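Local coordinates for protein hydrolase (Rhizobium meliloti, PDB 5HOE) that acts as a carbohydrate acetylesterase of the SGNH (GDSL-like) hydrolase family and assembles as an octamer, at residues K16-F22 with L98-M104; V129-L133 with A145-V150; P153-A157 with G171-K176. Residue numbers count along the deposited sequence, not the author numbering.

Interaction 1 of 3, residues K16-F22 with L98-M104; sequences KRSVLCF and LDLVIIM
V19 (t) CG1 lies 3.6 Å from I102 (m, t) CD1 and 4.0 Å from L100 CD2. These residues and C21 share one face of the buried sheet. On the other face, with F22 and I103, L20 CD2 is 4.2 Å from V101 CG1. The two strands, 17-22 and 100-104, are parallel. Their axes come within 4.7 Å at 19°, with V19 beside L100 and F22 beside I103. The backbone ladder is L20 N to L100 O 3.0 Å, I102 N to L20 O 2.8 Å, F22 N to I102 O 2.8 Å and M104 N to F22 O 3.0 Å. At the N-terminal edge, S18 N donates to D99 OD1 and D99 N to S18 O, both 2.9 Å. R17 NH1 and D99 OD2 form a long salt bridge of 3.9 Å, bridged by a water. Strand 60-66 flanks 17-22 on its other edge. Two adjacent parallel strands inside the central sheet are characteristic of the alpha/beta SGNH hydrolase fold.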
ATOM      1  N   LYS A  16      -0.828 -20.096 -39.967  1.00 46.88           N
ATOM      2  CA  LYS A  16       0.415 -19.789 -39.274  1.00 46.44           C
ATOM      3  C   LYS A  16       0.235 -19.987 -37.780  1.00 42.98           C
ATOM      4  O   LYS A  16      -0.869 -19.857 -37.257  1.00 45.65           O
ATOM      5  CB  LYS A  16       0.829 -18.347 -39.546  1.00 49.30           C
ATOM      6  CG  LYS A  16       2.287 -18.061 -39.179  1.00 51.55           C
ATOM      7  CD  LYS A  16       2.818 -16.783 -39.812  1.00 53.68           C
ATOM      8  CE  LYS A  16       2.604 -16.753 -41.313  1.00 55.49           C
ATOM      9  NZ  LYS A  16       2.813 -18.079 -41.962  1.00 57.25           N
ATOM     10  N   ARG A  17       1.311 -20.300 -37.077  1.00 36.61           N
ATOM     11  CA  ARG A  17       1.229 -20.419 -35.631  1.00 33.68           C
ATOM     12  C   ARG A  17       2.252 -19.520 -34.967  1.00 27.97           C
ATOM     13  O   ARG A  17       3.372 -19.352 -35.457  1.00 27.47           O
ATOM     14  CB  ARG A  17       1.376 -21.847 -35.157  1.00 38.50           C
ATOM     15  CG  ARG A  17       2.457 -22.646 -35.845  1.00 43.59           C
ATOM     16  CD  ARG A  17       2.195 -24.145 -35.783  1.00 45.32           C
ATOM     17  NE  ARG A  17       0.933 -24.471 -35.124  1.00 47.20           N
ATOM     18  CZ  ARG A  17       0.197 -25.546 -35.389  1.00 47.51           C
ATOM     19  NH1 ARG A  17      -0.941 -25.730 -34.726  1.00 47.39           N
ATOM     20  NH2 ARG A  17       0.582 -26.429 -36.306  1.00 50.02           N
ATOM     21  N   SER A  18       1.835 -18.948 -33.852  1.00 23.84           N
ATOM     22  CA  SER A  18       2.592 -17.933 -33.144  1.00 21.52           C
ATOM     23  C   SER A  18       3.165 -18.512 -31.860  1.00 18.71           C
ATOM     24  O   SER A  18       2.483 -19.254 -31.128  1.00 17.72           O
ATOM     25  CB  SER A  18       1.684 -16.736 -32.850  1.00 24.25           C
ATOM     26  OG  SER A  18       1.355 -16.109 -34.078  1.00 27.53           O
ATOM     27  N   VAL A  19       4.433 -18.189 -31.618  1.00 16.73           N
ATOM     28  CA  VAL A  19       5.180 -18.699 -30.483  1.00 17.74           C
ATOM     29  C   VAL A  19       5.825 -17.520 -29.754  1.00 16.67           C
ATOM     30  O   VAL A  19       6.664 -16.813 -30.329  1.00 17.96           O
ATOM     31  CB  VAL A  19       6.249 -19.715 -30.916  1.00 18.86           C
ATOM     32  CG1 VAL A  19       6.944 -20.269 -29.695  1.00 20.32           C
ATOM     33  CG2 VAL A  19       5.618 -20.844 -31.750  1.00 18.21           C
ATOM     34  N   LEU A  20       5.452 -17.326 -28.489  1.00 16.37           N
ATOM     35  CA  LEU A  20       6.005 -16.272 -27.650  1.00 16.76           C
ATOM     36  C   LEU A  20       7.180 -16.823 -26.848  1.00 15.03           C
ATOM     37  O   LEU A  20       7.041 -17.828 -26.149  1.00 16.83           O
ATOM     38  CB  LEU A  20       4.927 -15.772 -26.683  1.00 16.32           C
ATOM     39  CG  LEU A  20       5.404 -14.800 -25.583  1.00 18.95           C
ATOM     40  CD1 LEU A  20       5.948 -13.556 -26.220  1.00 21.52           C
ATOM     41  CD2 LEU A  20       4.295 -14.451 -24.583  1.00 20.91           C
ATOM     42  N   CYS A  21       8.328 -16.152 -26.932  1.00 15.35           N
ATOM     43  CA  CYS A  21       9.533 -16.582 -26.227  1.00 15.16           C
ATOM     44  C   CYS A  21       9.808 -15.634 -25.056  1.00 13.59           C
ATOM     45  O   CYS A  21      10.264 -14.507 -25.251  1.00 16.62           O
ATOM     46  CB  CYS A  21      10.706 -16.628 -27.191  1.00 15.87           C
ATOM     47  SG  CYS A  21      10.440 -17.745 -28.600  1.00 17.48           S
ATOM     48  N   PHE A  22       9.517 -16.089 -23.843  1.00 14.21           N
ATOM     49  CA  PHE A  22       9.592 -15.247 -22.646  1.00 12.29           C
ATOM     50  C   PHE A  22      10.824 -15.613 -21.815  1.00 13.77           C
ATOM     51  O   PHE A  22      10.930 -16.743 -21.326  1.00 15.01           O
ATOM     52  CB  PHE A  22       8.311 -15.426 -21.828  1.00 13.78           C
ATOM     53  CG  PHE A  22       8.096 -14.365 -20.762  1.00 14.62           C
ATOM     54  CD1 PHE A  22       7.891 -13.032 -21.113  1.00 15.40           C
ATOM     55  CD2 PHE A  22       8.048 -14.698 -19.416  1.00 15.76           C
ATOM     56  CE1 PHE A  22       7.682 -12.068 -20.142  1.00 15.49           C
ATOM     57  CE2 PHE A  22       7.835 -13.727 -18.455  1.00 14.58           C
ATOM     58  CZ  PHE A  22       7.636 -12.420 -18.829  1.00 15.84           C
ATOM     59  N   LEU A  98      -2.031 -17.037 -29.687  1.00 17.94           N
ATOM     60  CA  LEU A  98      -0.758 -17.710 -29.461  1.00 17.14           C
ATOM     61  C   LEU A  98      -0.990 -19.208 -29.413  1.00 18.33           C
ATOM     62  O   LEU A  98      -1.909 -19.674 -28.733  1.00 19.92           O
ATOM     63  CB  LEU A  98      -0.113 -17.265 -28.140  1.00 19.20           C
ATOM     64  CG  LEU A  98       0.428 -15.834 -28.058  1.00 19.43           C
ATOM     65  CD1 LEU A  98       0.866 -15.575 -26.642  1.00 17.95           C
ATOM     66  CD2 LEU A  98       1.593 -15.624 -29.032  1.00 20.10           C
ATOM     67  N   ASP A  99      -0.144 -19.959 -30.118  1.00 17.70           N
ATOM     68  CA  ASP A  99      -0.172 -21.413 -30.053  1.00 17.66           C
ATOM     69  C   ASP A  99       0.702 -21.975 -28.939  1.00 18.37           C
ATOM     70  O   ASP A  99       0.381 -23.035 -28.394  1.00 18.47           O
ATOM     71  CB  ASP A  99       0.268 -22.008 -31.399  1.00 20.14           C
ATOM     72  CG  ASP A  99      -0.649 -21.612 -32.533  1.00 25.25           C
ATOM     73  OD1 ASP A  99      -0.447 -20.524 -33.098  1.00 26.78           O
ATOM     74  OD2 ASP A  99      -1.564 -22.390 -32.865  1.00 27.44           O
ATOM     75  N   LEU A 100       1.780 -21.280 -28.573  1.00 17.01           N
ATOM     76  CA  LEU A 100       2.765 -21.801 -27.634  1.00 17.65           C
ATOM     77  C   LEU A 100       3.489 -20.633 -26.968  1.00 16.59           C
ATOM     78  O   LEU A 100       3.841 -19.651 -27.634  1.00 17.65           O
ATOM     79  CB  LEU A 100       3.792 -22.667 -28.371  1.00 18.13           C
ATOM     80  CG  LEU A 100       4.923 -23.236 -27.505  1.00 17.47           C
ATOM     81  CD1 LEU A 100       4.398 -24.213 -26.439  1.00 18.53           C
ATOM     82  CD2 LEU A 100       5.968 -23.926 -28.380  1.00 18.36           C
ATOM     83  N   VAL A 101       3.731 -20.762 -25.664  1.00 14.09           N
ATOM     84  CA  VAL A 101       4.588 -19.857 -24.915  1.00 13.30           C
ATOM     85  C   VAL A 101       5.755 -20.681 -24.406  1.00 13.61           C
ATOM     86  O   VAL A 101       5.547 -21.706 -23.751  1.00 15.81           O
ATOM     87  CB  VAL A 101       3.840 -19.193 -23.750  1.00 14.17           C
ATOM     88  CG1 VAL A 101       4.750 -18.262 -22.990  1.00 14.42           C
ATOM     89  CG2 VAL A 101       2.634 -18.425 -24.266  1.00 14.49           C
ATOM     90  N   ILE A 102       6.974 -20.265 -24.765  1.00 15.03           N
ATOM     91  CA  ILE A 102       8.210 -20.874 -24.280  1.00 14.87           C
ATOM     92  C   ILE A 102       8.756 -19.975 -23.179  1.00 14.76           C
ATOM     93  O   ILE A 102       8.944 -18.773 -23.399  1.00 16.94           O
ATOM     94  CB  ILE A 102       9.246 -21.023 -25.411  1.00 13.97           C
ATOM     95  CG1 ILE A 102       8.635 -21.792 -26.589  1.00 15.64           C
ATOM     96  CG2 ILE A 102      10.499 -21.741 -24.896  1.00 15.29           C
ATOM     97  CD1 ILE A 102       9.514 -21.884 -27.814  1.00 16.96           C
ATOM     98  N   ILE A 103       9.006 -20.546 -21.999  1.00 13.80           N
ATOM     99  CA  ILE A 103       9.461 -19.794 -20.835  1.00 13.04           C
ATOM    100  C   ILE A 103      10.807 -20.346 -20.406  1.00 13.89           C
ATOM    101  O   ILE A 103      10.891 -21.498 -19.964  1.00 15.17           O
ATOM    102  CB  ILE A 103       8.479 -19.890 -19.659  1.00 14.05           C
ATOM    103  CG1 ILE A 103       7.044 -19.589 -20.113  1.00 16.12           C
ATOM    104  CG2 ILE A 103       8.911 -18.914 -18.581  1.00 14.98           C
ATOM    105  CD1 ILE A 103       5.996 -19.730 -19.011  1.00 18.45           C
ATOM    106  N   MET A 104      11.856 -19.525 -20.504  1.00 14.23           N
ATOM    107  CA  MET A 104      13.178 -19.899 -20.006  1.00 16.02           C
ATOM    108  C   MET A 104      13.595 -18.830 -18.993  1.00 14.33           C
ATOM    109  O   MET A 104      14.092 -17.765 -19.370  1.00 15.41           O
ATOM    110  CB  MET A 104      14.219 -20.067 -21.118  1.00 17.93           C
ATOM    111  CG  MET A 104      15.544 -20.635 -20.552  1.00 19.59           C
ATOM    112  SD  MET A 104      16.789 -21.221 -21.739  1.00 23.27           S
ATOM    113  CE  MET A 104      16.900 -19.719 -22.658  1.00 18.01           C
TER
HETATM  114  O   HOH W   1      -2.674 -21.859 -35.209  1.00 39.71           O
HETATM  115  O   HOH W   2      -2.329 -25.102 -32.784  1.00 52.03           O

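Interaction 2 of 3, residues V129-L133 with A145-V150; sequences VGQVL and APKVLV
Residues 129-133 form the last turn of helix 118-133, closed by L133 N to V129 O at 2.9 Å. Residues 145-146 are extended loop, and 147-150 belong to strand 147-152. The helix and strand segments run nearly antiparallel, at 164°, with axes 8.6 Å apart at closest approach. The nearest CA pairs are L133 with A145 at 5.7 Å and V129 with V148 at 6.8 Å. No hydrogen bond joins the segments; the contact is mainly apolar.

V129 and V132 direct their CA-to-CB bonds at the strand, both with chi1 t. V148, also t, points back at the helix. V132 CG1 lies 3.5 Å from V148 CG2 and 3.8 Å from P146 CG. V129 CG2 touches V150 CG2 at 3.6 Å and V148 CG1 at 4.1 Å.

Helix 118-133 links strand 100-104 to strand 147-152, and these two strands are parallel neighbours in the sheet. The contact therefore lies within a beta-alpha-beta crossover, the repeating unit of this three-layer alpha/beta fold. The connecting loop brings the chain from the helix end back to the start of the strand.

At that end L133 (m, t) starts away from the strand, but its CD2 comes back to 4.1 Å from V148 CG2. A145 CB packs on the helix end, 3.7 Å from L133 O and 3.9 Å from V132 O. L149 points to the other face of the sheet. L88 and L92 of helix 84-95 also touch V132, and M189 of helix 171-189 touches V129 and L133.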
ATOM      1  N   VAL A 129       3.492 -20.393 -15.578  1.00 13.65           N
ATOM      2  CA  VAL A 129       2.754 -21.399 -16.328  1.00 14.45           C
ATOM      3  C   VAL A 129       1.254 -21.201 -16.134  1.00 14.82           C
ATOM      4  O   VAL A 129       0.468 -21.244 -17.092  1.00 15.96           O
ATOM      5  CB  VAL A 129       3.207 -22.815 -15.924  1.00 16.00           C
ATOM      6  CG1 VAL A 129       2.346 -23.900 -16.618  1.00 15.97           C
ATOM      7  CG2 VAL A 129       4.659 -23.045 -16.266  1.00 16.13           C
ATOM      8  N   GLY A 130       0.841 -20.968 -14.887  1.00 15.28           N
ATOM      9  CA  GLY A 130      -0.560 -20.713 -14.598  1.00 14.20           C
ATOM     10  C   GLY A 130      -1.104 -19.481 -15.304  1.00 14.52           C
ATOM     11  O   GLY A 130      -2.264 -19.459 -15.710  1.00 17.59           O
ATOM     12  N   GLN A 131      -0.289 -18.426 -15.429  1.00 14.14           N
ATOM     13  CA  GLN A 131      -0.734 -17.228 -16.136  1.00 14.26           C
ATOM     14  C   GLN A 131      -1.008 -17.532 -17.603  1.00 15.19           C
ATOM     15  O   GLN A 131      -1.934 -16.972 -18.192  1.00 16.25           O
ATOM     16  CB  GLN A 131       0.310 -16.111 -16.011  1.00 14.40           C
ATOM     17  CG  GLN A 131       0.354 -15.485 -14.639  1.00 13.53           C
ATOM     18  CD  GLN A 131       1.468 -14.503 -14.446  1.00 13.94           C
ATOM     19  OE1 GLN A 131       2.474 -14.540 -15.147  1.00 15.35           O
ATOM     20  NE2 GLN A 131       1.299 -13.616 -13.470  1.00 14.50           N
ATOM     21  N   VAL A 132      -0.216 -18.411 -18.212  1.00 15.01           N
ATOM     22  CA  VAL A 132      -0.506 -18.804 -19.590  1.00 16.16           C
ATOM     23  C   VAL A 132      -1.770 -19.651 -19.653  1.00 17.14           C
ATOM     24  O   VAL A 132      -2.650 -19.430 -20.493  1.00 18.30           O
ATOM     25  CB  VAL A 132       0.692 -19.531 -20.228  1.00 15.60           C
ATOM     26  CG1 VAL A 132       0.365 -19.878 -21.649  1.00 16.70           C
ATOM     27  CG2 VAL A 132       1.940 -18.682 -20.157  1.00 15.07           C
ATOM     28  N   LEU A 133      -1.877 -20.643 -18.775  1.00 17.30           N
ATOM     29  CA  LEU A 133      -3.000 -21.567 -18.856  1.00 18.17           C
ATOM     30  C   LEU A 133      -4.339 -20.894 -18.587  1.00 19.36           C
ATOM     31  O   LEU A 133      -5.377 -21.415 -19.029  1.00 19.78           O
ATOM     32  CB  LEU A 133      -2.794 -22.714 -17.877  1.00 19.80           C
ATOM     33  CG  LEU A 133      -1.576 -23.591 -18.181  1.00 21.50           C
ATOM     34  CD1 LEU A 133      -1.429 -24.669 -17.126  1.00 21.67           C
ATOM     35  CD2 LEU A 133      -1.678 -24.218 -19.570  1.00 21.95           C
ATOM     36  N   ALA A 145      -6.375 -20.776 -24.737  1.00 24.13           N
ATOM     37  CA  ALA A 145      -5.092 -20.717 -24.062  1.00 23.33           C
ATOM     38  C   ALA A 145      -4.011 -21.415 -24.894  1.00 21.35           C
ATOM     39  O   ALA A 145      -4.259 -22.481 -25.487  1.00 21.76           O
ATOM     40  CB  ALA A 145      -5.167 -21.366 -22.683  1.00 22.99           C
ATOM     41  N   PRO A 146      -2.806 -20.848 -24.945  1.00 20.58           N
ATOM     42  CA  PRO A 146      -1.678 -21.511 -25.606  1.00 20.08           C
ATOM     43  C   PRO A 146      -1.214 -22.726 -24.826  1.00 18.76           C
ATOM     44  O   PRO A 146      -1.484 -22.870 -23.633  1.00 18.21           O
ATOM     45  CB  PRO A 146      -0.570 -20.444 -25.562  1.00 20.26           C
ATOM     46  CG  PRO A 146      -1.180 -19.206 -25.058  1.00 22.23           C
ATOM     47  CD  PRO A 146      -2.409 -19.569 -24.335  1.00 20.90           C
ATOM     48  N   LYS A 147      -0.460 -23.584 -25.514  1.00 17.34           N
ATOM     49  CA  LYS A 147       0.361 -24.574 -24.833  1.00 17.77           C
ATOM     50  C   LYS A 147       1.580 -23.890 -24.204  1.00 16.27           C
ATOM     51  O   LYS A 147       1.903 -22.726 -24.500  1.00 17.71           O
ATOM     52  CB  LYS A 147       0.802 -25.661 -25.818  1.00 18.28           C
ATOM     53  CG  LYS A 147      -0.357 -26.508 -26.349  1.00 23.64           C
ATOM     54  CD  LYS A 147       0.103 -27.517 -27.379  1.00 28.71           C
ATOM     55  CE  LYS A 147      -0.983 -28.567 -27.654  1.00 33.58           C
ATOM     56  NZ  LYS A 147      -2.271 -27.933 -28.040  1.00 38.24           N
ATOM     57  N   VAL A 148       2.274 -24.624 -23.329  1.00 16.28           N
ATOM     58  CA  VAL A 148       3.409 -24.096 -22.578  1.00 15.99           C
ATOM     59  C   VAL A 148       4.587 -25.052 -22.725  1.00 16.18           C
ATOM     60  O   VAL A 148       4.440 -26.268 -22.538  1.00 16.71           O
ATOM     61  CB  VAL A 148       3.086 -23.895 -21.081  1.00 16.59           C
ATOM     62  CG1 VAL A 148       4.306 -23.358 -20.334  1.00 20.32           C
ATOM     63  CG2 VAL A 148       1.928 -22.936 -20.916  1.00 17.95           C
ATOM     64  N   LEU A 149       5.764 -24.503 -23.031  1.00 15.35           N
ATOM     65  CA  LEU A 149       7.012 -25.254 -22.959  1.00 14.91           C
ATOM     66  C   LEU A 149       7.878 -24.603 -21.887  1.00 14.59           C
ATOM     67  O   LEU A 149       8.344 -23.474 -22.064  1.00 15.24           O
ATOM     68  CB  LEU A 149       7.717 -25.280 -24.308  1.00 15.20           C
ATOM     69  CG  LEU A 149       9.101 -25.933 -24.323  1.00 16.75           C
ATOM     70  CD1 LEU A 149       9.063 -27.410 -23.895  1.00 17.63           C
ATOM     71  CD2 LEU A 149       9.732 -25.776 -25.700  1.00 16.66           C
ATOM     72  N   VAL A 150       8.074 -25.315 -20.774  1.00 15.43           N
ATOM     73  CA  VAL A 150       8.974 -24.885 -19.707  1.00 15.56           C
ATOM     74  C   VAL A 150      10.389 -25.300 -20.091  1.00 14.97           C
ATOM     75  O   VAL A 150      10.635 -26.471 -20.401  1.00 16.36           O
ATOM     76  CB  VAL A 150       8.566 -25.532 -18.371  1.00 16.49           C
ATOM     77  CG1 VAL A 150       9.586 -25.228 -17.277  1.00 16.04           C
ATOM     78  CG2 VAL A 150       7.168 -25.061 -17.952  1.00 16.15           C
TER

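Interaction 3 of 3, residues P153-A157 with G171-K176; sequences PPPLA and GYEKSK
A proline-rich loop packs here on the N-terminal part of helix 171-189, through residues 171-176. Loop residues 153-157 follow strand 147-152. P153 to L156 are polyproline II-like, with phi near -60 to -70° and psi near 150 to 160°. S175 CA is 4.9 Å from P155 CA, and Y172 CA is 5.4 Å from L156 CA. L156 (m, t) points at the helix, with CD1 3.9 Å from G171 C. Y172 (chi1 t) brings the edge of its ring to L156 O, 3.2 Å from CD1. P155 CB lies 4.2 Å from K176 CG. A water bridges P153 O and S175 O, at 2.8 and 2.7 Å. The L156 side chain comes close to, but not into contact with, S25, H209 and D206, whose geometry is consistent with the Ser-His-Asp triad of SGNH hydrolases. Prolines 153-155 have no amide proton; L156 N is the first amide after them. S175 OG (chi1 p) accepts from L156 N, 3.0 Å, and donates to Y172 O, 2.8 Å, so one hydroxyl ties the loop to the helix backbone.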
ATOM      1  N   PRO A 153      16.967 -23.513 -17.677  1.00 15.68           N
ATOM      2  CA  PRO A 153      18.202 -22.953 -18.225  1.00 17.38           C
ATOM      3  C   PRO A 153      19.388 -23.841 -17.889  1.00 17.97           C
ATOM      4  O   PRO A 153      19.322 -24.657 -16.956  1.00 17.99           O
ATOM      5  CB  PRO A 153      18.303 -21.592 -17.517  1.00 17.07           C
ATOM      6  CG  PRO A 153      17.612 -21.834 -16.200  1.00 17.18           C
ATOM      7  CD  PRO A 153      16.469 -22.751 -16.519  1.00 16.22           C
ATOM      8  N   PRO A 154      20.492 -23.727 -18.629  1.00 19.76           N
ATOM      9  CA  PRO A 154      21.677 -24.509 -18.278  1.00 19.88           C
ATOM     10  C   PRO A 154      22.254 -24.022 -16.969  1.00 19.20           C
ATOM     11  O   PRO A 154      22.114 -22.836 -16.610  1.00 20.10           O
ATOM     12  CB  PRO A 154      22.637 -24.242 -19.453  1.00 21.59           C
ATOM     13  CG  PRO A 154      22.267 -22.898 -19.946  1.00 22.89           C
ATOM     14  CD  PRO A 154      20.755 -22.769 -19.720  1.00 21.54           C
ATOM     15  N   PRO A 155      22.911 -24.893 -16.203  1.00 19.45           N
ATOM     16  CA  PRO A 155      23.510 -24.460 -14.940  1.00 18.34           C
ATOM     17  C   PRO A 155      24.554 -23.370 -15.139  1.00 17.38           C
ATOM     18  O   PRO A 155      25.210 -23.291 -16.179  1.00 19.08           O
ATOM     19  CB  PRO A 155      24.175 -25.741 -14.399  1.00 20.83           C
ATOM     20  CG  PRO A 155      23.496 -26.863 -15.064  1.00 23.20           C
ATOM     21  CD  PRO A 155      23.069 -26.345 -16.420  1.00 22.61           C
ATOM     22  N   LEU A 156      24.731 -22.558 -14.099  1.00 15.76           N
ATOM     23  CA  LEU A 156      25.781 -21.551 -14.075  1.00 15.21           C
ATOM     24  C   LEU A 156      27.167 -22.206 -14.115  1.00 16.46           C
ATOM     25  O   LEU A 156      27.336 -23.401 -13.838  1.00 18.07           O
ATOM     26  CB  LEU A 156      25.657 -20.712 -12.807  1.00 15.66           C
ATOM     27  CG  LEU A 156      24.410 -19.839 -12.707  1.00 15.75           C
ATOM     28  CD1 LEU A 156      24.243 -19.298 -11.311  1.00 16.85           C
ATOM     29  CD2 LEU A 156      24.495 -18.675 -13.686  1.00 15.96           C
ATOM     30  N   ALA A 157      28.167 -21.399 -14.467  1.00 16.31           N
ATOM     31  CA  ALA A 157      29.563 -21.813 -14.497  1.00 15.05           C
ATOM     32  C   ALA A 157      30.402 -20.914 -13.593  1.00 17.59           C
ATOM     33  O   ALA A 157      29.914 -19.893 -13.106  1.00 18.37           O
ATOM     34  CB  ALA A 157      30.080 -21.758 -15.933  1.00 15.10           C
ATOM     35  N   GLY A 171      24.384 -19.464  -5.955  1.00 16.56           N
ATOM     36  CA  GLY A 171      23.466 -19.742  -7.042  1.00 14.83           C
ATOM     37  C   GLY A 171      23.772 -20.969  -7.853  1.00 17.13           C
ATOM     38  O   GLY A 171      22.850 -21.565  -8.412  1.00 17.21           O
ATOM     39  N   TYR A 172      25.045 -21.379  -7.944  1.00 16.80           N
ATOM     40  CA  TYR A 172      25.365 -22.513  -8.814  1.00 17.52           C
ATOM     41  C   TYR A 172      24.580 -23.757  -8.421  1.00 16.26           C
ATOM     42  O   TYR A 172      23.966 -24.415  -9.267  1.00 17.28           O
ATOM     43  CB  TYR A 172      26.840 -22.847  -8.738  1.00 17.97           C
ATOM     44  CG  TYR A 172      27.168 -24.180  -9.385  1.00 17.78           C
ATOM     45  CD1 TYR A 172      27.100 -24.348 -10.759  1.00 17.46           C
ATOM     46  CD2 TYR A 172      27.564 -25.262  -8.618  1.00 18.42           C
ATOM     47  CE1 TYR A 172      27.424 -25.570 -11.361  1.00 18.78           C
ATOM     48  CE2 TYR A 172      27.885 -26.476  -9.201  1.00 19.69           C
ATOM     49  CZ  TYR A 172      27.817 -26.623 -10.574  1.00 20.55           C
ATOM     50  OH  TYR A 172      28.122 -27.844 -11.145  1.00 22.49           O
ATOM     51  N   GLU A 173      24.633 -24.109  -7.136  1.00 18.35           N
ATOM     52  CA  GLU A 173      23.946 -25.291  -6.641  1.00 19.13           C
ATOM     53  C   GLU A 173      22.452 -25.207  -6.950  1.00 16.30           C
ATOM     54  O   GLU A 173      21.832 -26.187  -7.385  1.00 18.69           O
ATOM     55  CB  GLU A 173      24.212 -25.386  -5.136  1.00 23.62           C
ATOM     56  CG  GLU A 173      25.699 -25.639  -4.691  1.00 29.68           C
ATOM     57  CD  GLU A 173      26.713 -24.456  -4.852  1.00 31.00           C
ATOM     58  OE1 GLU A 173      26.334 -23.282  -5.140  1.00 26.77           O
ATOM     59  OE2 GLU A 173      27.937 -24.733  -4.663  1.00 35.02           O
ATOM     60  N   LYS A 174      21.872 -24.021  -6.787  1.00 14.85           N
ATOM     61  CA  LYS A 174      20.454 -23.841  -7.075  1.00 15.73           C
ATOM     62  C   LYS A 174      20.162 -24.053  -8.558  1.00 15.71           C
ATOM     63  O   LYS A 174      19.188 -24.724  -8.920  1.00 16.71           O
ATOM     64  CB  LYS A 174      20.011 -22.446  -6.626  1.00 15.56           C
ATOM     65  CG  LYS A 174      20.210 -22.170  -5.137  1.00 15.70           C
ATOM     66  CD  LYS A 174      19.729 -20.777  -4.744  1.00 15.31           C
ATOM     67  CE  LYS A 174      20.065 -20.498  -3.288  1.00 15.93           C
ATOM     68  NZ  LYS A 174      19.632 -19.155  -2.860  1.00 16.94           N
ATOM     69  N   SER A 175      21.024 -23.518  -9.428  1.00 15.95           N
ATOM     70  CA  SER A 175      20.820 -23.642 -10.869  1.00 14.07           C
ATOM     71  C   SER A 175      20.880 -25.094 -11.308  1.00 16.08           C
ATOM     72  O   SER A 175      20.213 -25.462 -12.273  1.00 17.68           O
ATOM     73  CB  SER A 175      21.813 -22.760 -11.636  1.00 16.14           C
ATOM     74  OG  SER A 175      23.128 -23.292 -11.679  1.00 16.76           O
ATOM     75  N   LYS A 176      21.669 -25.928 -10.609  1.00 17.93           N
ATOM     76  CA  LYS A 176      21.766 -27.351 -10.928  1.00 19.57           C
ATOM     77  C   LYS A 176      20.486 -28.105 -10.610  1.00 18.88           C
ATOM     78  O   LYS A 176      20.209 -29.144 -11.218  1.00 23.22           O
ATOM     79  CB  LYS A 176      22.897 -27.999 -10.122  1.00 24.77           C
ATOM     80  CG  LYS A 176      24.248 -27.889 -10.739  1.00 30.73           C
ATOM     81  CD  LYS A 176      25.303 -28.447  -9.792  1.00 37.34           C
ATOM     82  CE  LYS A 176      25.010 -29.858  -9.299  1.00 40.71           C
ATOM     83  NZ  LYS A 176      26.131 -30.348  -8.455  1.00 41.61           N
TER
HETATM   84  O   HOH W   3      19.524 -23.813 -14.276  1.00 23.82           O

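Overall arrangement
Interactions 1 and 2 belong to the buried core and share one sheet. Strands 100-104 and 147-152 are neighbours in it, and V101 probably hydrogen-bonds through its backbone to K147 and L149. Interaction 1 builds the sheet by strand pairing. Interaction 2 covers one face of it with a helix and relies mainly on apolar side chains, with no hydrogen bond across. Interaction 3 is only partly buried and lies across the chain's centre from interaction 1, about 25 Å away centre to centre. It follows shortly after interaction 2 in sequence, where strand 147-152 runs out into the loop. There the polar links are a serine hydroxyl and a bridging water. M104 still packs against P153, so interactions 1 and 3 touch.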